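Local coordinates for protein adenylyl-sulfate kinase 1, chloroplastic (Arabidopsis thaliana, PDB 3UIE) that phosphorylates adenosine 5'-phosphosulfate with ATP to make 3'-phosphoadenylyl sulfate, the activated form of sulfate, in plant chloroplasts, at residues V27-G32 with T110-C115; Y57-D62 with K91-A96; R84-V89 with C100-I105. All coordinates share one frame; numbering follows the deposited sequence.

Contact 1. Residues V27-G32 with T110-C115; sequences VIWVTG and TDRDAC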
loop_
_atom_site.group_PDB
_atom_site.type_symbol
_atom_site.label_atom_id
_atom_site.label_comp_id
_atom_site.label_asym_id
_atom_site.label_seq_id
_atom_site.Cartn_x
_atom_site.Cartn_y
_atom_site.Cartn_z
ATOM N N VAL A 27 10.681 0.141 -6.513
ATOM C CA VAL A 27 10.866 0.017 -5.074
ATOM C C VAL A 27 12.326 0.296 -4.751
ATOM O O VAL A 27 13.204 -0.361 -5.300
ATOM C CB VAL A 27 10.545 -1.409 -4.608
ATOM C CG1 VAL A 27 10.812 -1.537 -3.113
ATOM C CG2 VAL A 27 9.083 -1.770 -4.956
ATOM N N ILE A 28 12.577 1.272 -3.877
ATOM C CA ILE A 28 13.925 1.550 -3.385
ATOM C C ILE A 28 13.969 0.959 -1.990
ATOM O O ILE A 28 13.384 1.498 -1.062
ATOM C CB ILE A 28 14.223 3.062 -3.312
ATOM C CG1 ILE A 28 13.850 3.776 -4.615
ATOM C CG2 ILE A 28 15.689 3.320 -2.959
ATOM C CD1 ILE A 28 14.353 3.137 -5.867
ATOM N N TRP A 29 14.642 -0.176 -1.854
ATOM C CA TRP A 29 14.628 -0.918 -0.601
ATOM C C TRP A 29 15.864 -0.572 0.225
ATOM O O TRP A 29 16.975 -1.026 -0.090
ATOM C CB TRP A 29 14.539 -2.443 -0.868
ATOM C CG TRP A 29 14.300 -3.188 0.398
ATOM C CD1 TRP A 29 15.230 -3.494 1.360
ATOM C CD2 TRP A 29 13.038 -3.635 0.901
ATOM N NE1 TRP A 29 14.622 -4.133 2.419
ATOM C CE2 TRP A 29 13.285 -4.228 2.164
ATOM C CE3 TRP A 29 11.731 -3.617 0.398
ATOM C CZ2 TRP A 29 12.263 -4.791 2.926
ATOM C CZ3 TRP A 29 10.722 -4.174 1.167
ATOM C CH2 TRP A 29 10.996 -4.752 2.415
ATOM N N VAL A 30 15.675 0.239 1.266
ATOM C CA VAL A 30 16.791 0.695 2.108
ATOM C C VAL A 30 16.909 -0.148 3.378
ATOM O O VAL A 30 16.011 -0.130 4.237
ATOM C CB VAL A 30 16.622 2.186 2.504
ATOM C CG1 VAL A 30 17.876 2.693 3.220
ATOM C CG2 VAL A 30 16.337 3.030 1.282
ATOM N N THR A 31 18.011 -0.884 3.483
ATOM C CA THR A 31 18.245 -1.797 4.598
ATOM C C THR A 31 19.529 -1.444 5.373
ATOM O O THR A 31 20.459 -0.855 4.834
ATOM C CB THR A 31 18.301 -3.261 4.090
ATOM O OG1 THR A 31 18.556 -4.150 5.182
ATOM C CG2 THR A 31 19.410 -3.427 3.040
ATOM N N GLY A 32 19.565 -1.774 6.658
ATOM C CA GLY A 32 20.758 -1.515 7.444
ATOM C C GLY A 32 20.429 -1.580 8.916
ATOM O O GLY A 32 19.256 -1.579 9.295
ATOM N N THR A 110 17.251 -13.726 3.114
ATOM C CA THR A 110 16.208 -14.510 2.453
ATOM C C THR A 110 14.914 -13.712 2.311
ATOM O O THR A 110 14.204 -13.835 1.305
ATOM C CB THR A 110 15.928 -15.838 3.202
ATOM O OG1 THR A 110 15.011 -16.642 2.448
ATOM C CG2 THR A 110 15.359 -15.577 4.597
ATOM N N ASP A 111 14.587 -12.907 3.317
ATOM C CA ASP A 111 13.340 -12.142 3.271
ATOM C C ASP A 111 13.432 -10.938 2.341
ATOM O O ASP A 111 12.486 -10.653 1.616
ATOM C CB ASP A 111 12.893 -11.730 4.669
ATOM C CG ASP A 111 12.600 -12.917 5.544
ATOM O OD1 ASP A 111 11.892 -13.833 5.075
ATOM O OD2 ASP A 111 13.088 -12.948 6.690
ATOM N N ARG A 112 14.566 -10.232 2.346
ATOM C CA ARG A 112 14.748 -9.168 1.355
ATOM C C ARG A 112 14.763 -9.734 -0.065
ATOM O O ARG A 112 14.222 -9.118 -0.978
ATOM C CB ARG A 112 16.011 -8.341 1.597
ATOM C CG ARG A 112 16.079 -7.646 2.942
ATOM C CD ARG A 112 17.239 -6.626 2.945
ATOM N NE ARG A 112 18.507 -7.253 2.539
ATOM C CZ ARG A 112 19.376 -7.800 3.382
ATOM N NH1 ARG A 112 19.138 -7.795 4.695
ATOM N NH2 ARG A 112 20.488 -8.357 2.914
ATOM N N ASP A 113 15.400 -10.889 -0.264
ATOM C CA ASP A 113 15.442 -11.487 -1.600
ATOM C C ASP A 113 14.052 -11.859 -2.101
ATOM O O ASP A 113 13.766 -11.768 -3.301
ATOM C CB ASP A 113 16.368 -12.712 -1.647
ATOM C CG ASP A 113 17.829 -12.352 -1.390
ATOM O OD1 ASP A 113 18.198 -11.151 -1.451
ATOM O OD2 ASP A 113 18.613 -13.283 -1.131
ATOM N N ALA A 114 13.182 -12.275 -1.189
ATOM C CA ALA A 114 11.818 -12.615 -1.579
ATOM C C ALA A 114 11.045 -11.369 -2.020
ATOM O O ALA A 114 10.239 -11.432 -2.941
ATOM C CB ALA A 114 11.095 -13.338 -0.451
ATOM N N CYS A 115 11.320 -10.228 -1.393
ATOM C CA CYS A 115 10.689 -8.982 -1.818
ATOM C C CYS A 115 11.148 -8.626 -3.222
ATOM O O CYS A 115 10.362 -8.168 -4.047
ATOM C CB CYS A 115 11.028 -7.833 -0.863
ATOM S SG CYS A 115 10.333 -8.053 0.767
#
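Arg112 and Cys115, one helical turn apart, meet Trp29 and Thr31 on the strand that runs into the P-loop, whose first ATP-binding residue is Gly32. In this P-loop kinase fold, helix 109-117 lies against the parallel sheet with its direction nearly antiparallel to strand 27-31, at 172° and with the axes 11.0 Å apart. Trp29 and Thr31, alternate residues of the strand, both face the helix.

Along the helix, Arg112 comes first. Its chain lies beside the pyrrole side of the indole, CD standing 3.7 Å from Trp29 NE1, and the bend at chi3 (-53°) turns the guanidinium past Thr31, whose CG2 sits over one of its faces. CD also lies 3.6 Å from Thr31 OG1, so the methylene rests against both strand side chains. The charge is answered outside the pair: NE forms a salt bridge with Glu126, while NH1 and NH2 reach the carbonyls of Ser106 and Glu164. Trp29 NE1 donates to the hydroxyl of Ser106, probably the phosphoserine intermediate, and Thr31 OG1 bonds to Ile105 O; the buried polar atoms are thus satisfied beside the substrate site.

A turn later, Cys115 takes the benzo end of the same indole. Its CB lies over one face, toward the rim, and SG makes an oblique sulfur-aromatic contact, 4.3 Å from the centroid of the six-membered ring and 3.7 Å from Trp29 CH2.

Contact 2. Residues Y57-D62 with K91-A96; sequences YILDGD and KLFADA. With ADX (adenosine-5'-phosphosulfate), chain D.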
loop_
_atom_site.group_PDB
_atom_site.type_symbol
_atom_site.label_atom_id
_atom_site.label_comp_id
_atom_site.label_asym_id
_atom_site.label_seq_id
_atom_site.Cartn_x
_atom_site.Cartn_y
_atom_site.Cartn_z
ATOM N N TYR A 57 6.867 7.794 -2.139
ATOM C CA TYR A 57 6.182 7.559 -0.872
ATOM C C TYR A 57 7.051 6.639 -0.020
ATOM O O TYR A 57 7.498 5.608 -0.499
ATOM C CB TYR A 57 4.803 6.942 -1.087
ATOM C CG TYR A 57 4.017 7.011 0.199
ATOM C CD1 TYR A 57 3.493 8.221 0.648
ATOM C CD2 TYR A 57 3.855 5.884 0.991
ATOM C CE1 TYR A 57 2.798 8.293 1.855
ATOM C CE2 TYR A 57 3.176 5.945 2.189
ATOM C CZ TYR A 57 2.644 7.146 2.612
ATOM O OH TYR A 57 1.971 7.194 3.807
ATOM N N ILE A 58 7.258 7.001 1.245
ATOM C CA ILE A 58 8.133 6.242 2.133
ATOM C C ILE A 58 7.350 5.275 3.007
ATOM O O ILE A 58 6.432 5.679 3.713
ATOM C CB ILE A 58 8.934 7.191 3.060
ATOM C CG1 ILE A 58 9.824 8.121 2.235
ATOM C CG2 ILE A 58 9.802 6.397 4.057
ATOM C CD1 ILE A 58 10.508 9.211 3.068
ATOM N N LEU A 59 7.705 3.996 2.936
ATOM C CA LEU A 59 7.215 3.004 3.878
ATOM C C LEU A 59 8.294 2.759 4.921
ATOM O O LEU A 59 9.225 1.991 4.692
ATOM C CB LEU A 59 6.900 1.686 3.160
ATOM C CG LEU A 59 5.856 1.745 2.050
ATOM C CD1 LEU A 59 5.683 0.371 1.388
ATOM C CD2 LEU A 59 4.529 2.267 2.612
ATOM N N ASP A 60 8.159 3.397 6.075
ATOM C CA ASP A 60 9.165 3.267 7.118
ATOM C C ASP A 60 8.755 2.223 8.144
ATOM O O ASP A 60 7.607 2.201 8.617
ATOM C CB ASP A 60 9.393 4.611 7.791
ATOM C CG ASP A 60 10.547 4.572 8.775
ATOM O OD1 ASP A 60 11.700 4.697 8.325
ATOM O OD2 ASP A 60 10.294 4.403 9.980
ATOM N N GLY A 61 9.690 1.344 8.480
ATOM C CA GLY A 61 9.405 0.254 9.392
ATOM C C GLY A 61 8.705 0.709 10.651
ATOM O O GLY A 61 7.710 0.123 11.061
ATOM N N ASP A 62 9.210 1.764 11.278
ATOM C CA ASP A 62 8.569 2.252 12.493
ATOM C C ASP A 62 7.111 2.661 12.220
ATOM O O ASP A 62 6.186 2.201 12.904
ATOM C CB ASP A 62 9.363 3.411 13.104
ATOM C CG ASP A 62 8.889 3.771 14.504
ATOM O OD1 ASP A 62 8.561 2.847 15.282
ATOM O OD2 ASP A 62 8.840 4.979 14.823
ATOM N N LYS A 91 5.256 -3.267 -3.726
ATOM C CA LYS A 91 4.937 -3.710 -5.067
ATOM C C LYS A 91 3.676 -3.019 -5.582
ATOM O O LYS A 91 3.604 -2.637 -6.746
ATOM C CB LYS A 91 4.759 -5.228 -5.086
ATOM C CG LYS A 91 4.226 -5.754 -6.397
ATOM C CD LYS A 91 4.234 -7.257 -6.395
ATOM C CE LYS A 91 3.730 -7.814 -7.707
ATOM N NZ LYS A 91 3.806 -9.300 -7.712
ATOM N N LEU A 92 2.675 -2.865 -4.715
ATOM C CA LEU A 92 1.450 -2.162 -5.104
ATOM C C LEU A 92 1.747 -0.692 -5.436
ATOM O O LEU A 92 1.236 -0.152 -6.426
ATOM C CB LEU A 92 0.392 -2.253 -3.997
ATOM C CG LEU A 92 -0.056 -3.663 -3.609
ATOM C CD1 LEU A 92 -0.951 -3.620 -2.372
ATOM C CD2 LEU A 92 -0.771 -4.352 -4.773
ATOM N N PHE A 93 2.575 -0.046 -4.621
ATOM C CA PHE A 93 2.945 1.336 -4.916
ATOM C C PHE A 93 3.702 1.480 -6.232
ATOM O O PHE A 93 3.474 2.426 -6.997
ATOM C CB PHE A 93 3.756 1.958 -3.776
ATOM C CG PHE A 93 2.898 2.565 -2.697
ATOM C CD1 PHE A 93 2.480 3.882 -2.787
ATOM C CD2 PHE A 93 2.493 1.816 -1.611
ATOM C CE1 PHE A 93 1.685 4.447 -1.800
ATOM C CE2 PHE A 93 1.700 2.380 -0.610
ATOM C CZ PHE A 93 1.300 3.699 -0.710
ATOM N N ALA A 94 4.636 0.568 -6.474
ATOM C CA ALA A 94 5.357 0.551 -7.740
ATOM C C ALA A 94 4.384 0.363 -8.900
ATOM O O ALA A 94 4.532 0.980 -9.960
ATOM C CB ALA A 94 6.417 -0.583 -7.728
ATOM N N ASP A 95 3.381 -0.493 -8.709
ATOM C CA ASP A 95 2.419 -0.757 -9.770
ATOM C C ASP A 95 1.555 0.491 -10.025
ATOM O O ASP A 95 1.102 0.728 -11.148
ATOM C CB ASP A 95 1.563 -1.989 -9.435
ATOM C CG ASP A 95 0.659 -2.403 -10.579
ATOM O OD1 ASP A 95 1.151 -2.470 -11.724
ATOM O OD2 ASP A 95 -0.536 -2.664 -10.327
ATOM N N ALA A 96 1.391 1.314 -8.995
ATOM C CA ALA A 96 0.656 2.576 -9.110
ATOM C C ALA A 96 1.490 3.658 -9.783
ATOM O O ALA A 96 0.994 4.766 -10.005
ATOM C CB ALA A 96 0.219 3.044 -7.742
HETATM S SB ADX D . 12.551 -5.137 11.050
HETATM O O1B ADX D . 11.322 -5.838 11.296
HETATM O O2B ADX D . 13.679 -5.996 11.477
HETATM O O3B ADX D . 12.725 -4.831 9.615
HETATM P PA ADX D . 11.849 -2.502 11.584
HETATM O O1A ADX D . 10.452 -2.769 11.088
HETATM O O2A ADX D . 12.612 -1.564 10.661
HETATM O O3A ADX D . 12.624 -3.868 11.862
HETATM O "O5'" ADX D . 11.709 -1.839 13.007
HETATM C "C5'" ADX D . 12.822 -1.241 13.601
HETATM C "C4'" ADX D . 12.538 -0.231 14.586
HETATM O "O4'" ADX D . 11.886 -0.832 15.700
HETATM C "C3'" ADX D . 13.821 0.339 15.073
HETATM O "O3'" ADX D . 13.798 1.718 14.872
HETATM C "C2'" ADX D . 13.844 0.141 16.464
HETATM O "O2'" ADX D . 13.713 1.406 17.020
HETATM C "C1'" ADX D . 12.640 -0.622 16.854
HETATM N N9 ADX D . 12.965 -1.827 17.569
HETATM C C8 ADX D . 12.363 -2.265 18.699
HETATM N N7 ADX D . 12.878 -3.464 19.029
HETATM C C5 ADX D . 13.809 -3.786 18.106
HETATM C C6 ADX D . 14.670 -4.886 17.925
HETATM N N6 ADX D . 14.635 -5.977 18.846
HETATM N N1 ADX D . 15.525 -4.908 16.873
HETATM C C2 ADX D . 15.551 -3.888 15.998
HETATM N N3 ADX D . 14.736 -2.818 16.143
HETATM C C4 ADX D . 13.864 -2.743 17.172
#
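The aromatic packing of Tyr57 and Phe93 belongs to the hydrophobic layer between strand 56-60 of the parallel sheet and the C-terminal end of helix 76-95, close to the subunit interface. The two rings are nearly parallel, their planes 5° apart, but slid so far that they barely overlap, with centroids 5.2 Å from each other. Phe93 CZ and CE1 approach Tyr57 CD2 obliquely, CZ to CD2 being 3.8 Å. Tyr57 reaches the helix because its CG stands anti to the backbone N (chi1 -167°). Two residues on, Leu59 brings CD2 to 4.3 Å from Phe93 CE2, and the same methyl lies at the edge of the Tyr57 ring, in its plane.

The layer continues into the second subunit, where Phe93 stacks on Phe93 of that chain and Tyr57 OH bonds to its Asp95. At the other end of the strand, Asp60 caps the short helix that follows through a weak bond from Asp62 N to OD2, and Gly61 CA comes 3.6 Å from ADX O1A.

With purely apolar contacts between the segments and the tyrosine hydroxyl satisfied across the interface, dispersion and the exclusion of water probably supply most of the cohesion here.

Contact 3. Residues R84-V89 with C100-I105; sequences RRVGEV and CIASLI. With ADX (adenosine-5'-phosphosulfate), chain D.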
loop_
_atom_site.group_PDB
_atom_site.type_symbol
_atom_site.label_atom_id
_atom_site.label_comp_id
_atom_site.label_asym_id
_atom_site.label_seq_id
_atom_site.Cartn_x
_atom_site.Cartn_y
_atom_site.Cartn_z
ATOM N N ARG A 84 7.822 -9.206 4.615
ATOM C CA ARG A 84 6.982 -9.747 3.560
ATOM C C ARG A 84 5.853 -8.781 3.210
ATOM O O ARG A 84 5.628 -8.486 2.039
ATOM C CB ARG A 84 6.380 -11.091 3.971
ATOM C CG ARG A 84 5.558 -11.723 2.867
ATOM C CD ARG A 84 4.711 -12.886 3.362
ATOM N NE ARG A 84 3.542 -12.464 4.134
ATOM C CZ ARG A 84 2.376 -12.091 3.605
ATOM N NH1 ARG A 84 2.211 -12.061 2.285
ATOM N NH2 ARG A 84 1.369 -11.739 4.398
ATOM N N ARG A 85 5.134 -8.301 4.221
ATOM C CA ARG A 85 4.001 -7.407 3.965
ATOM C C ARG A 85 4.481 -6.100 3.354
ATOM O O ARG A 85 3.860 -5.581 2.429
ATOM C CB ARG A 85 3.214 -7.110 5.243
ATOM C CG ARG A 85 2.472 -8.298 5.828
ATOM C CD ARG A 85 1.685 -7.842 7.061
ATOM N NE ARG A 85 1.195 -8.956 7.863
ATOM C CZ ARG A 85 0.642 -8.811 9.063
ATOM N NH1 ARG A 85 0.510 -7.599 9.594
ATOM N NH2 ARG A 85 0.230 -9.877 9.734
ATOM N N VAL A 86 5.584 -5.562 3.869
ATOM C CA VAL A 86 6.112 -4.326 3.301
ATOM C C VAL A 86 6.506 -4.506 1.833
ATOM O O VAL A 86 6.237 -3.631 1.010
ATOM C CB VAL A 86 7.273 -3.729 4.126
ATOM C CG1 VAL A 86 7.917 -2.581 3.375
ATOM C CG2 VAL A 86 6.756 -3.245 5.473
ATOM N N GLY A 87 7.120 -5.640 1.500
ATOM C CA GLY A 87 7.441 -5.950 0.107
ATOM C C GLY A 87 6.201 -5.971 -0.785
ATOM O O GLY A 87 6.211 -5.468 -1.909
ATOM N N GLU A 88 5.126 -6.574 -0.293
ATOM C CA GLU A 88 3.884 -6.634 -1.063
ATOM C C GLU A 88 3.262 -5.249 -1.241
ATOM O O GLU A 88 2.756 -4.912 -2.314
ATOM C CB GLU A 88 2.890 -7.608 -0.420
ATOM C CG GLU A 88 3.324 -9.100 -0.523
ATOM C CD GLU A 88 3.025 -9.753 -1.881
ATOM O OE1 GLU A 88 2.722 -9.056 -2.883
ATOM O OE2 GLU A 88 3.094 -10.998 -1.951
ATOM N N VAL A 89 3.300 -4.442 -0.195
ATOM C CA VAL A 89 2.748 -3.091 -0.313
ATOM C C VAL A 89 3.601 -2.227 -1.239
ATOM O O VAL A 89 3.079 -1.471 -2.060
ATOM C CB VAL A 89 2.592 -2.437 1.054
ATOM C CG1 VAL A 89 2.176 -0.967 0.892
ATOM C CG2 VAL A 89 1.537 -3.209 1.866
ATOM N N CYS A 100 8.595 4.025 -4.627
ATOM C CA CYS A 100 8.323 3.634 -3.249
ATOM C C CYS A 100 9.622 3.373 -2.503
ATOM O O CYS A 100 10.397 2.505 -2.899
ATOM C CB CYS A 100 7.449 2.367 -3.231
ATOM S SG CYS A 100 6.929 1.888 -1.573
ATOM N N ILE A 101 9.863 4.133 -1.432
ATOM C CA ILE A 101 11.087 3.988 -0.660
ATOM C C ILE A 101 10.778 3.228 0.621
ATOM O O ILE A 101 10.040 3.717 1.464
ATOM C CB ILE A 101 11.658 5.363 -0.286
ATOM C CG1 ILE A 101 11.875 6.205 -1.551
ATOM C CG2 ILE A 101 12.968 5.201 0.531
ATOM C CD1 ILE A 101 12.055 7.691 -1.260
ATOM N N ALA A 102 11.307 2.014 0.743
ATOM C CA ALA A 102 11.068 1.225 1.942
ATOM C C ALA A 102 12.278 1.323 2.845
ATOM O O ALA A 102 13.395 1.042 2.428
ATOM C CB ALA A 102 10.772 -0.232 1.577
ATOM N N SER A 103 12.062 1.739 4.083
ATOM C CA SER A 103 13.159 1.953 5.030
ATOM C C SER A 103 12.936 1.112 6.279
ATOM O O SER A 103 12.259 1.550 7.194
ATOM C CB SER A 103 13.236 3.440 5.398
ATOM O OG SER A 103 14.131 3.693 6.478
ATOM N N LEU A 104 13.472 -0.102 6.288
ATOM C CA LEU A 104 13.252 -1.067 7.358
ATOM C C LEU A 104 14.593 -1.713 7.627
ATOM O O LEU A 104 15.378 -1.895 6.696
ATOM C CB LEU A 104 12.328 -2.177 6.863
ATOM C CG LEU A 104 10.821 -2.282 7.018
ATOM C CD1 LEU A 104 10.097 -1.237 6.185
ATOM C CD2 LEU A 104 10.414 -3.682 6.585
ATOM N N ILE A 105 14.862 -2.081 8.880
ATOM C CA ILE A 105 16.097 -2.812 9.178
ATOM C C ILE A 105 16.217 -4.026 8.264
ATOM O O ILE A 105 17.275 -4.280 7.689
ATOM C CB ILE A 105 16.179 -3.244 10.663
ATOM C CG1 ILE A 105 16.227 -2.012 11.566
ATOM C CG2 ILE A 105 17.415 -4.129 10.901
ATOM C CD1 ILE A 105 16.222 -2.335 13.061
HETATM S SB ADX D . 12.551 -5.137 11.050
HETATM O O1B ADX D . 11.322 -5.838 11.296
HETATM O O2B ADX D . 13.679 -5.996 11.477
HETATM O O3B ADX D . 12.725 -4.831 9.615
HETATM P PA ADX D . 11.849 -2.502 11.584
HETATM O O1A ADX D . 10.452 -2.769 11.088
HETATM O O2A ADX D . 12.612 -1.564 10.661
HETATM O O3A ADX D . 12.624 -3.868 11.862
HETATM O "O5'" ADX D . 11.709 -1.839 13.007
HETATM C "C5'" ADX D . 12.822 -1.241 13.601
HETATM C "C4'" ADX D . 12.538 -0.231 14.586
HETATM O "O4'" ADX D . 11.886 -0.832 15.700
HETATM C "C3'" ADX D . 13.821 0.339 15.073
HETATM O "O3'" ADX D . 13.798 1.718 14.872
HETATM C "C2'" ADX D . 13.844 0.141 16.464
HETATM O "O2'" ADX D . 13.713 1.406 17.020
HETATM C "C1'" ADX D . 12.640 -0.622 16.854
HETATM N N9 ADX D . 12.965 -1.827 17.569
HETATM C C8 ADX D . 12.363 -2.265 18.699
HETATM N N7 ADX D . 12.878 -3.464 19.029
HETATM C C5 ADX D . 13.809 -3.786 18.106
HETATM C C6 ADX D . 14.670 -4.886 17.925
HETATM N N6 ADX D . 14.635 -5.977 18.846
HETATM N N1 ADX D . 15.525 -4.908 16.873
HETATM C C2 ADX D . 15.551 -3.888 15.998
HETATM N N3 ADX D . 14.736 -2.818 16.143
HETATM C C4 ADX D . 13.864 -2.743 17.172
#
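Val86 meets Leu104 tip to tip, both methyls of the valine against both of the leucine, the tight part of the contact. Val86 CG1 lies 3.8 Å from Leu104 CD1, and CG2 is equally near CD2. With CG1 set anti to the backbone N (chi1 171°), the valine also reaches Ala102, whose CB is 4.1 Å from CG1. Toward the start of the strand the fit is looser: Cys100 points at the helix, yet its SG stays 5.1 Å from Val89 O.

Leu104 also borders the substrate, its CB 3.8 Å from ADX O3B. Replacing Leu104 by alanine would remove both methyls that meet Val86 and is likely to open a gap between the helix and the adenosine-5'-phosphosulfate pocket. The next residue binds the ligand through its backbone: Ile105 N donates a nearly straight bond to ADX O2A, 2.9 Å long at 164°, while its CD1 comes 3.4 Å from ADX C2.

On another side of the helix, polar groups face the second subunit, with Glu88 in a salt bridge to Arg70 of that chain. Helix 76-95 therefore lies between the dimer partner and the sheet, where strand 99-103 runs between strands 56-60 and 26-31.

In the fold
The three contacts illustrate how one face of a parallel sheet is covered by helices in a P-loop kinase. Strands 56-60, 99-103 and 26-31 stand side by side in that order; contacts 2 and 3 set the first two against helix 76-95, contact 1 the third against helix 109-117. Centre to centre, contact 2 lies about 6 Å from contact 3 and about 12 Å from contact 1; contacts 1 and 3 are about 7 Å apart. Along the chain, contact 1 spans the other two, whose segments alternate. Backbone hydrogen bonds probably join neighbouring strands. Their C-terminal ends carry the P-loop start and the substrate-binding residues, while contacts 2 and 3 extend to the second subunit.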